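Adenylate kinase (Schistosoma mansoni, PDB 3UMF) catalyses the reversible transfer of a phosphoryl group between adenine nucleotides, converting ATP and AMP into two molecules of ADP. Local coordinates at residues A[46-59]-A[100-114]. Residues are numbered along the deposited sequence; the frame is centred on the assembly and turned at random.
Sequences CEKLVQKFHFNHLS and AMIKLVDKNCHFLID
Leu112 N donates to Asn56 O over 2.8 Å, the shortest hydrogen bond between two neighbouring strands, 56-58 and 110-114, which run parallel. Leu112 uses both backbone polar atoms, its O receiving Leu58 N, before Asp114 N closes the ladder on Leu58 O. A side-chain bond joins the same strands: His57 NE2 donates to Asp114 OD2 over 3.2 Å, in the plane of the imidazole and to the anti lone pair of the oxygen. His57 CG is anti to its backbone N (chi1 -169°), which carries NE2 toward Asp114. Ring and carboxylate lie nearly coplanar, 17° apart. With His57 at OD2 and a salt bridge from Lys42 at OD1, the carboxylate is held at both oxygens; Cys46 SG sits 3.6 Å from Asp114 OD2.

Side chains alternate across the sheet. On the face of helix 46-53, Leu112 packs CD1 against Leu49 CB and Val50 CG2 and sets CG 3.5 Å from Phe55 CD2; the Phe55 ring also places CE1 over a face of the His110 imidazole, 3.6 Å from His110 CG. That imidazole is steadied by Asn108 OD1, which accepts from His110 N, making an Asx turn, and also from His110 ND1. On the other face, Leu58 CD1 touches both Met101 CG and Phe111 CD2, each at 3.7 Å, with Ala100 beside its CD2 branch. Helices thus pack on both sides of the edge strand 56-58 and its neighbour 110-114, in the parallel 2-3-1-4-5 sheet of the adenylate kinase CORE domain, a P-loop nucleoside monophosphate kinase fold.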
loop_
_atom_site.group_PDB
_atom_site.type_symbol
_atom_site.label_atom_id
_atom_site.label_comp_id
_atom_site.label_asym_id
_atom_site.label_seq_id
_atom_site.Cartn_x
_atom_site.Cartn_y
_atom_site.Cartn_z
ATOM N N CYS A 46 -9.613 0.919 0.700
ATOM C CA CYS A 46 -9.166 0.381 -0.585
ATOM C C CYS A 46 -10.264 -0.414 -1.291
ATOM O O CYS A 46 -10.412 -0.327 -2.510
ATOM C CB CYS A 46 -7.921 -0.496 -0.413
ATOM S SG CYS A 46 -6.387 0.411 -0.100
ATOM N N GLU A 47 -11.024 -1.189 -0.525
ATOM C CA GLU A 47 -12.129 -1.965 -1.082
ATOM C C GLU A 47 -13.181 -1.046 -1.680
ATOM O O GLU A 47 -13.699 -1.300 -2.766
ATOM C CB GLU A 47 -12.774 -2.835 -0.000
ATOM C CG GLU A 47 -11.920 -3.994 0.466
ATOM C CD GLU A 47 -12.532 -4.719 1.647
ATOM O OE1 GLU A 47 -13.654 -4.349 2.058
ATOM O OE2 GLU A 47 -11.891 -5.655 2.172
ATOM N N LYS A 48 -13.491 0.027 -0.960
ATOM C CA LYS A 48 -14.518 0.962 -1.393
ATOM C C LYS A 48 -14.071 1.754 -2.618
ATOM O O LYS A 48 -14.878 2.050 -3.496
ATOM C CB LYS A 48 -14.916 1.889 -0.240
ATOM C CG LYS A 48 -15.311 1.131 1.022
ATOM C CD LYS A 48 -16.564 1.694 1.656
ATOM C CE LYS A 48 -16.364 3.122 2.109
ATOM N NZ LYS A 48 -17.662 3.738 2.488
ATOM N N LEU A 49 -12.782 2.079 -2.684
ATOM C CA LEU A 49 -12.226 2.778 -3.843
ATOM C C LEU A 49 -12.306 1.922 -5.105
ATOM O O LEU A 49 -12.698 2.401 -6.167
ATOM C CB LEU A 49 -10.773 3.178 -3.586
ATOM C CG LEU A 49 -10.540 4.353 -2.635
ATOM C CD1 LEU A 49 -9.052 4.532 -2.380
ATOM C CD2 LEU A 49 -11.145 5.628 -3.206
ATOM N N VAL A 50 -11.927 0.654 -4.978
ATOM C CA VAL A 50 -11.990 -0.283 -6.093
ATOM C C VAL A 50 -13.431 -0.470 -6.553
ATOM O O VAL A 50 -13.702 -0.575 -7.748
ATOM C CB VAL A 50 -11.374 -1.648 -5.713
ATOM C CG1 VAL A 50 -11.655 -2.692 -6.784
ATOM C CG2 VAL A 50 -9.878 -1.505 -5.491
ATOM N N GLN A 51 -14.357 -0.496 -5.603
ATOM C CA GLN A 51 -15.768 -0.658 -5.929
ATOM C C GLN A 51 -16.312 0.555 -6.686
ATOM O O GLN A 51 -17.014 0.403 -7.684
ATOM C CB GLN A 51 -16.591 -0.914 -4.665
ATOM C CG GLN A 51 -18.050 -1.244 -4.937
ATOM C CD GLN A 51 -18.862 -1.407 -3.668
ATOM O OE1 GLN A 51 -19.275 -2.513 -3.319
ATOM N NE2 GLN A 51 -19.107 -0.300 -2.975
ATOM N N LYS A 52 -15.979 1.755 -6.219
ATOM C CA LYS A 52 -16.466 2.977 -6.852
ATOM C C LYS A 52 -15.755 3.285 -8.170
ATOM O O LYS A 52 -16.400 3.621 -9.162
ATOM C CB LYS A 52 -16.329 4.176 -5.896
ATOM C CG LYS A 52 -16.807 5.510 -6.481
ATOM C CD LYS A 52 -16.501 6.676 -5.546
ATOM C CE LYS A 52 -17.061 7.993 -6.074
ATOM N NZ LYS A 52 -18.540 8.075 -5.925
ATOM N N PHE A 53 -14.430 3.169 -8.184
ATOM C CA PHE A 53 -13.649 3.619 -9.337
ATOM C C PHE A 53 -13.166 2.521 -10.281
ATOM O O PHE A 53 -12.616 2.824 -11.340
ATOM C CB PHE A 53 -12.443 4.440 -8.872
ATOM C CG PHE A 53 -12.800 5.751 -8.243
ATOM C CD1 PHE A 53 -13.224 6.820 -9.019
ATOM C CD2 PHE A 53 -12.699 5.922 -6.874
ATOM C CE1 PHE A 53 -13.551 8.036 -8.433
ATOM C CE2 PHE A 53 -13.023 7.131 -6.285
ATOM C CZ PHE A 53 -13.448 8.190 -7.064
ATOM N N HIS A 54 -13.352 1.263 -9.889
ATOM C CA HIS A 54 -12.928 0.115 -10.696
ATOM C C HIS A 54 -11.405 0.058 -10.839
ATOM O O HIS A 54 -10.880 -0.432 -11.842
ATOM C CB HIS A 54 -13.611 0.125 -12.070
ATOM C CG HIS A 54 -15.070 0.467 -12.013
ATOM N ND1 HIS A 54 -15.888 0.060 -10.981
ATOM C CD2 HIS A 54 -15.849 1.184 -12.853
ATOM C CE1 HIS A 54 -17.113 0.508 -11.193
ATOM N NE2 HIS A 54 -17.118 1.191 -12.320
ATOM N N PHE A 55 -10.699 0.562 -9.830
ATOM C CA PHE A 55 -9.241 0.520 -9.807
ATOM C C PHE A 55 -8.745 -0.919 -9.827
ATOM O O PHE A 55 -9.388 -1.805 -9.267
ATOM C CB PHE A 55 -8.712 1.186 -8.525
ATOM C CG PHE A 55 -8.861 2.686 -8.493
ATOM C CD1 PHE A 55 -9.080 3.409 -9.654
ATOM C CD2 PHE A 55 -8.771 3.374 -7.292
ATOM C CE1 PHE A 55 -9.202 4.793 -9.613
ATOM C CE2 PHE A 55 -8.899 4.753 -7.246
ATOM C CZ PHE A 55 -9.116 5.461 -8.406
ATOM N N ASN A 56 -7.605 -1.160 -10.468
ATOM C CA ASN A 56 -6.894 -2.417 -10.246
ATOM C C ASN A 56 -6.313 -2.393 -8.834
ATOM O O ASN A 56 -5.835 -1.357 -8.371
ATOM C CB ASN A 56 -5.787 -2.622 -11.277
ATOM C CG ASN A 56 -6.329 -2.818 -12.684
ATOM O OD1 ASN A 56 -6.126 -1.979 -13.564
ATOM N ND2 ASN A 56 -7.016 -3.934 -12.903
ATOM N N HIS A 57 -6.371 -3.524 -8.142
ATOM C CA HIS A 57 -5.891 -3.588 -6.769
ATOM C C HIS A 57 -4.761 -4.607 -6.658
ATOM O O HIS A 57 -4.964 -5.803 -6.878
ATOM C CB HIS A 57 -7.043 -3.928 -5.817
ATOM C CG HIS A 57 -6.706 -3.762 -4.365
ATOM N ND1 HIS A 57 -7.590 -4.085 -3.360
ATOM C CD2 HIS A 57 -5.587 -3.309 -3.751
ATOM C CE1 HIS A 57 -7.030 -3.840 -2.188
ATOM N NE2 HIS A 57 -5.815 -3.369 -2.398
ATOM N N LEU A 58 -3.569 -4.122 -6.330
ATOM C CA LEU A 58 -2.394 -4.978 -6.248
ATOM C C LEU A 58 -1.808 -4.978 -4.842
ATOM O O LEU A 58 -1.757 -3.943 -4.181
ATOM C CB LEU A 58 -1.316 -4.505 -7.231
ATOM C CG LEU A 58 -1.627 -4.450 -8.730
ATOM C CD1 LEU A 58 -0.413 -3.927 -9.485
ATOM C CD2 LEU A 58 -2.043 -5.815 -9.259
ATOM N N SER A 59 -1.357 -6.144 -4.394
ATOM C CA SER A 59 -0.631 -6.256 -3.137
ATOM C C SER A 59 0.501 -7.258 -3.316
ATOM O O SER A 59 0.367 -8.215 -4.078
ATOM C CB SER A 59 -1.563 -6.689 -2.006
ATOM O OG SER A 59 -1.959 -8.041 -2.153
ATOM N N ALA A 100 2.253 -7.686 -13.414
ATOM C CA ALA A 100 0.817 -7.568 -13.196
ATOM C C ALA A 100 0.239 -6.301 -13.832
ATOM O O ALA A 100 -0.877 -6.314 -14.352
ATOM C CB ALA A 100 0.501 -7.610 -11.705
ATOM N N MET A 101 1.005 -5.213 -13.803
ATOM C CA MET A 101 0.547 -3.941 -14.358
ATOM C C MET A 101 0.444 -3.969 -15.886
ATOM O O MET A 101 -0.516 -3.447 -16.454
ATOM C CB MET A 101 1.442 -2.791 -13.887
ATOM C CG MET A 101 1.348 -2.523 -12.386
ATOM S SD MET A 101 2.497 -1.261 -11.805
ATOM C CE MET A 101 2.068 0.112 -12.870
ATOM N N ILE A 102 1.428 -4.581 -16.541
ATOM C CA ILE A 102 1.427 -4.730 -17.996
ATOM C C ILE A 102 0.220 -5.552 -18.426
ATOM O O ILE A 102 -0.397 -5.296 -19.464
ATOM C CB ILE A 102 2.714 -5.437 -18.481
ATOM C CG1 ILE A 102 3.931 -4.535 -18.261
ATOM C CG2 ILE A 102 2.609 -5.822 -19.948
ATOM C CD1 ILE A 102 5.248 -5.173 -18.665
ATOM N N LYS A 103 -0.122 -6.524 -17.590
ATOM C CA LYS A 103 -1.207 -7.455 -17.842
ATOM C C LYS A 103 -2.584 -6.803 -17.674
ATOM O O LYS A 103 -3.556 -7.233 -18.294
ATOM C CB LYS A 103 -1.063 -8.644 -16.878
ATOM C CG LYS A 103 -1.883 -9.872 -17.215
ATOM C CD LYS A 103 -1.780 -10.899 -16.095
ATOM C CE LYS A 103 -1.949 -12.319 -16.612
ATOM N NZ LYS A 103 -3.295 -12.881 -16.320
ATOM N N LEU A 104 -2.667 -5.756 -16.854
ATOM C CA LEU A 104 -3.961 -5.173 -16.484
ATOM C C LEU A 104 -4.174 -3.713 -16.896
ATOM O O LEU A 104 -5.235 -3.144 -16.628
ATOM C CB LEU A 104 -4.171 -5.281 -14.964
ATOM C CG LEU A 104 -4.275 -6.680 -14.360
ATOM C CD1 LEU A 104 -4.311 -6.593 -12.844
ATOM C CD2 LEU A 104 -5.508 -7.401 -14.884
ATOM N N VAL A 105 -3.181 -3.106 -17.540
ATOM C CA VAL A 105 -3.223 -1.666 -17.793
ATOM C C VAL A 105 -4.340 -1.250 -18.757
ATOM O O VAL A 105 -4.743 -0.086 -18.784
ATOM C CB VAL A 105 -1.856 -1.129 -18.298
ATOM C CG1 VAL A 105 -1.690 -1.400 -19.787
ATOM C CG2 VAL A 105 -1.723 0.361 -18.007
ATOM N N ASP A 106 -4.860 -2.197 -19.533
ATOM C CA ASP A 106 -5.868 -1.860 -20.538
ATOM C C ASP A 106 -7.303 -2.089 -20.074
ATOM O O ASP A 106 -8.248 -1.664 -20.736
ATOM C CB ASP A 106 -5.594 -2.588 -21.854
ATOM C CG ASP A 106 -4.361 -2.063 -22.558
ATOM O OD1 ASP A 106 -4.240 -0.830 -22.717
ATOM O OD2 ASP A 106 -3.507 -2.887 -22.948
ATOM N N LYS A 107 -7.469 -2.765 -18.942
ATOM C CA LYS A 107 -8.783 -2.866 -18.318
ATOM C C LYS A 107 -9.047 -1.571 -17.566
ATOM O O LYS A 107 -10.155 -1.029 -17.590
ATOM C CB LYS A 107 -8.842 -4.058 -17.366
ATOM N N ASN A 108 -8.002 -1.079 -16.906
ATOM C CA ASN A 108 -8.042 0.190 -16.191
ATOM C C ASN A 108 -6.627 0.727 -15.997
ATOM O O ASN A 108 -5.720 -0.022 -15.631
ATOM C CB ASN A 108 -8.737 0.024 -14.839
ATOM C CG ASN A 108 -9.177 1.348 -14.246
ATOM O OD1 ASN A 108 -8.425 1.999 -13.520
ATOM N ND2 ASN A 108 -10.400 1.760 -14.564
ATOM N N CYS A 109 -6.438 2.020 -16.249
ATOM C CA CYS A 109 -5.110 2.626 -16.171
ATOM C C CYS A 109 -4.664 2.907 -14.736
ATOM O O CYS A 109 -3.488 3.180 -14.490
ATOM C CB CYS A 109 -5.055 3.922 -16.994
ATOM S SG CYS A 109 -5.996 5.303 -16.301
ATOM N N HIS A 110 -5.599 2.845 -13.792
ATOM C CA HIS A 110 -5.278 3.127 -12.392
ATOM C C HIS A 110 -4.905 1.865 -11.619
ATOM O O HIS A 110 -5.464 0.792 -11.843
ATOM C CB HIS A 110 -6.442 3.822 -11.681
ATOM C CG HIS A 110 -6.877 5.104 -12.318
ATOM N ND1 HIS A 110 -7.784 5.149 -13.355
ATOM C CD2 HIS A 110 -6.553 6.389 -12.045
ATOM C CE1 HIS A 110 -7.990 6.407 -13.702
ATOM N NE2 HIS A 110 -7.256 7.180 -12.922
ATOM N N PHE A 111 -3.964 2.016 -10.696
ATOM C CA PHE A 111 -3.546 0.927 -9.829
ATOM C C PHE A 111 -3.438 1.419 -8.395
ATOM O O PHE A 111 -2.729 2.388 -8.120
ATOM C CB PHE A 111 -2.189 0.375 -10.280
ATOM C CG PHE A 111 -2.226 -0.320 -11.609
ATOM C CD1 PHE A 111 -2.084 0.396 -12.787
ATOM C CD2 PHE A 111 -2.407 -1.694 -11.683
ATOM C CE1 PHE A 111 -2.123 -0.245 -14.013
ATOM C CE2 PHE A 111 -2.445 -2.339 -12.911
ATOM C CZ PHE A 111 -2.303 -1.613 -14.073
ATOM N N LEU A 112 -4.162 0.763 -7.493
ATOM C CA LEU A 112 -3.958 0.955 -6.064
ATOM C C LEU A 112 -2.965 -0.095 -5.595
ATOM O O LEU A 112 -3.236 -1.295 -5.697
ATOM C CB LEU A 112 -5.271 0.770 -5.296
ATOM C CG LEU A 112 -6.286 1.910 -5.231
ATOM C CD1 LEU A 112 -7.532 1.457 -4.481
ATOM C CD2 LEU A 112 -5.683 3.126 -4.558
ATOM N N ILE A 113 -1.811 0.339 -5.102
ATOM C CA ILE A 113 -0.861 -0.593 -4.506
ATOM C C ILE A 113 -1.012 -0.548 -2.994
ATOM O O ILE A 113 -0.638 0.436 -2.352
ATOM C CB ILE A 113 0.598 -0.271 -4.866
ATOM C CG1 ILE A 113 0.704 0.304 -6.280
ATOM C CG2 ILE A 113 1.463 -1.518 -4.694
ATOM C CD1 ILE A 113 0.424 -0.686 -7.384
ATOM N N ASP A 114 -1.544 -1.627 -2.433
ATOM C CA ASP A 114 -1.891 -1.680 -1.019
ATOM C C ASP A 114 -0.663 -1.952 -0.152
ATOM O O ASP A 114 0.014 -2.968 -0.318
ATOM C CB ASP A 114 -2.959 -2.760 -0.792
ATOM C CG ASP A 114 -3.676 -2.615 0.539
ATOM O OD1 ASP A 114 -3.006 -2.351 1.556
ATOM O OD2 ASP A 114 -4.916 -2.769 0.566
#